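Local coordinates for Lmo0181 protein (Listeria monocytogenes serovar 1/2a, PDB 5F7V) that binds cycloalternan as a lipoprotein-type solute-binding protein and probably delivers this cyclic alpha-glucan to an ABC transporter, at residues Q259-P262 with F263-V267. Sequence-based numbering, arbitrary orientation.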
ATOM      1  N   GLN A 259     -13.739   7.166  -9.313  1.00  7.46           N
ATOM      2  CA  GLN A 259     -14.124   7.644 -10.647  1.00  7.74           C
ATOM      3  C   GLN A 259     -15.508   8.258 -10.623  1.00  8.28           C
ATOM      4  O   GLN A 259     -15.755   9.210 -11.354  1.00  8.42           O
ATOM      5  CB  GLN A 259     -14.090   6.536 -11.713  1.00  7.96           C
ATOM      6  CG  GLN A 259     -12.694   5.944 -11.939  1.00  7.74           C
ATOM      7  CD  GLN A 259     -11.729   6.967 -12.513  1.00  7.62           C
ATOM      8  OE1 GLN A 259     -11.900   7.398 -13.636  1.00  7.96           O
ATOM      9  NE2 GLN A 259     -10.763   7.407 -11.732  1.00  7.21           N
ATOM     10  N   ASP A 260     -16.424   7.736  -9.819  1.00  9.03           N
ATOM     11  CA  ASP A 260     -17.783   8.283  -9.792  1.00  9.97           C
ATOM     12  C   ASP A 260     -18.038   9.071  -8.517  1.00  9.81           C
ATOM     13  O   ASP A 260     -19.194   9.275  -8.125  1.00 10.45           O
ATOM     14  CB  ASP A 260     -18.857   7.222 -10.037  1.00 11.20           C
ATOM     15  CG  ASP A 260     -18.869   6.133  -9.010  1.00 12.01           C
ATOM     16  OD1 ASP A 260     -18.077   6.157  -8.048  1.00 13.26           O
ATOM     17  OD2 ASP A 260     -19.680   5.173  -9.169  1.00 13.51           O
ATOM     18  N   ALA A 261     -16.984   9.618  -7.928  1.00  9.32           N
ATOM     19  CA  ALA A 261     -17.182  10.575  -6.841  1.00  9.06           C
ATOM     20  C   ALA A 261     -18.023  11.720  -7.366  1.00  9.41           C
ATOM     21  O   ALA A 261     -17.761  12.180  -8.488  1.00  9.30           O
ATOM     22  CB  ALA A 261     -15.856  11.138  -6.336  1.00  8.85           C
ATOM     23  N   PRO A 262     -19.036  12.194  -6.605  1.00  9.54           N
ATOM     24  CA  PRO A 262     -19.939  13.194  -7.157  1.00  9.92           C
ATOM     25  C   PRO A 262     -19.427  14.627  -6.946  1.00  9.42           C
ATOM     26  O   PRO A 262     -20.195  15.533  -6.598  1.00 10.93           O
ATOM     27  CB  PRO A 262     -21.216  12.955  -6.339  1.00 10.18           C
ATOM     28  CG  PRO A 262     -20.690  12.594  -5.004  1.00 10.05           C
ATOM     29  CD  PRO A 262     -19.515  11.702  -5.297  1.00  9.75           C
ATOM     30  N   PHE A 263     -18.164  14.873  -7.260  1.00  8.36           N
ATOM     31  CA  PHE A 263     -17.505  16.167  -7.147  1.00  7.60           C
ATOM     32  C   PHE A 263     -16.223  16.090  -7.972  1.00  7.22           C
ATOM     33  O   PHE A 263     -15.779  14.985  -8.346  1.00  7.35           O
ATOM     34  CB  PHE A 263     -17.198  16.551  -5.685  1.00  7.10           C
ATOM     35  CG  PHE A 263     -16.531  15.479  -4.876  1.00  6.57           C
ATOM     36  CD1 PHE A 263     -15.168  15.263  -4.976  1.00  6.18           C
ATOM     37  CD2 PHE A 263     -17.269  14.685  -4.023  1.00  6.49           C
ATOM     38  CE1 PHE A 263     -14.570  14.261  -4.236  1.00  5.92           C
ATOM     39  CE2 PHE A 263     -16.702  13.697  -3.255  1.00  6.23           C
ATOM     40  CZ  PHE A 263     -15.337  13.489  -3.369  1.00  6.03           C
ATOM     41  N   LYS A 264     -15.644  17.234  -8.285  1.00  7.15           N
ATOM     42  CA  LYS A 264     -14.329  17.266  -8.948  1.00  7.03           C
ATOM     43  C   LYS A 264     -13.227  17.045  -7.922  1.00  6.12           C
ATOM     44  O   LYS A 264     -13.298  17.555  -6.788  1.00  5.87           O
ATOM     45  CB  LYS A 264     -14.122  18.626  -9.604  1.00  7.77           C
ATOM     46  CG  LYS A 264     -15.207  19.000 -10.623  1.00  9.03           C
ATOM     47  CD  LYS A 264     -15.402  18.063 -11.778  1.00 10.43           C
ATOM     48  CE  LYS A 264     -16.644  18.412 -12.602  1.00 12.10           C
ATOM     49  NZ  LYS A 264     -17.936  18.466 -11.843  1.00 13.50           N
ATOM     50  N   TRP A 265     -12.215  16.265  -8.312  1.00  5.54           N
ATOM     51  CA  TRP A 265     -11.131  15.930  -7.424  1.00  5.04           C
ATOM     52  C   TRP A 265      -9.850  15.808  -8.214  1.00  4.93           C
ATOM     53  O   TRP A 265      -9.844  15.511  -9.422  1.00  5.28           O
ATOM     54  CB  TRP A 265     -11.410  14.643  -6.653  1.00  4.84           C
ATOM     55  CG  TRP A 265     -11.694  13.398  -7.464  1.00  4.89           C
ATOM     56  CD1 TRP A 265     -12.866  13.059  -8.066  1.00  5.16           C
ATOM     57  CD2 TRP A 265     -10.798  12.340  -7.763  1.00  4.76           C
ATOM     58  NE1 TRP A 265     -12.769  11.868  -8.733  1.00  5.22           N
ATOM     59  CE2 TRP A 265     -11.502  11.388  -8.537  1.00  4.98           C
ATOM     60  CE3 TRP A 265      -9.470  12.077  -7.414  1.00  4.59           C
ATOM     61  CZ2 TRP A 265     -10.925  10.217  -8.948  1.00  5.00           C
ATOM     62  CZ3 TRP A 265      -8.904  10.888  -7.828  1.00  4.59           C
ATOM     63  CH2 TRP A 265      -9.634   9.973  -8.581  1.00  4.82           C
ATOM     64  N   ASP A 266      -8.738  15.942  -7.491  1.00  4.59           N
ATOM     65  CA  ASP A 266      -7.419  15.796  -8.109  1.00  4.51           C
ATOM     66  C   ASP A 266      -6.452  15.299  -7.038  1.00  4.23           C
ATOM     67  O   ASP A 266      -6.857  14.946  -5.927  1.00  4.10           O
ATOM     68  CB  ASP A 266      -6.996  17.106  -8.800  1.00  4.72           C
ATOM     69  CG  ASP A 266      -6.024  16.940  -9.972  1.00  4.98           C
ATOM     70  OD1 ASP A 266      -5.434  15.850 -10.169  1.00  4.85           O
ATOM     71  OD2 ASP A 266      -5.901  17.970 -10.697  1.00  5.58           O
ATOM     72  N   VAL A 267      -5.194  15.164  -7.413  1.00  4.22           N
ATOM     73  CA  VAL A 267      -4.179  14.594  -6.521  1.00  4.03           C
ATOM     74  C   VAL A 267      -2.914  15.404  -6.516  1.00  4.01           C
ATOM     75  O   VAL A 267      -2.622  16.143  -7.477  1.00  4.17           O
ATOM     76  CB  VAL A 267      -3.856  13.132  -6.892  1.00  4.06           C
ATOM     77  CG1 VAL A 267      -5.095  12.260  -6.854  1.00  4.11           C
ATOM     78  CG2 VAL A 267      -3.159  13.023  -8.223  1.00  4.23           C
TER
HETATM   79  O   HOH W   1     -15.529  11.741 -10.103  1.00  7.00           O
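Ala261 sets its methyl group over one face of the Phe263 ring, a CH-pi contact in which CB lies 4.0 Å from the ring centroid and 18° off the normal, displaced toward the rim at CZ. The same CB also reaches Trp265, meeting the indole at CD1 (4.0 Å), so one small side chain is shared by two aromatic ones. With chi1 at 48°, Phe263 CG is flanked by both its backbone N and C, which lays the ring back beside Pro262, with CD2 3.9 Å from Pro262 CD. An inverse gamma turn is centred on Pro262, closed by a weak hydrogen bond from Phe263 N to Ala261 O (3.0 Å, 143°). A water in the plane of the indole accepts from Trp265 NE1 at 3.1 Å and lies within donating reach of the carbonyl oxygens of Gln259 and Ala261. Gln259 NE2 comes to the indole edge at Trp265 CZ2 (4.0 Å), its amide plane nearly perpendicular to the ring, and donates hydrogen bonds to the carbonyl oxygens of Phe255 and Pro338. Farther out, Phe263 packs edge-to-face on Phe240, while Trp265 begins strand 265-268, paired antiparallel with strand 119-135. Where helix 255-258 leads into this strand, Ala261 thus offers its methyl to aromatic rings and its carbonyl to polar partners.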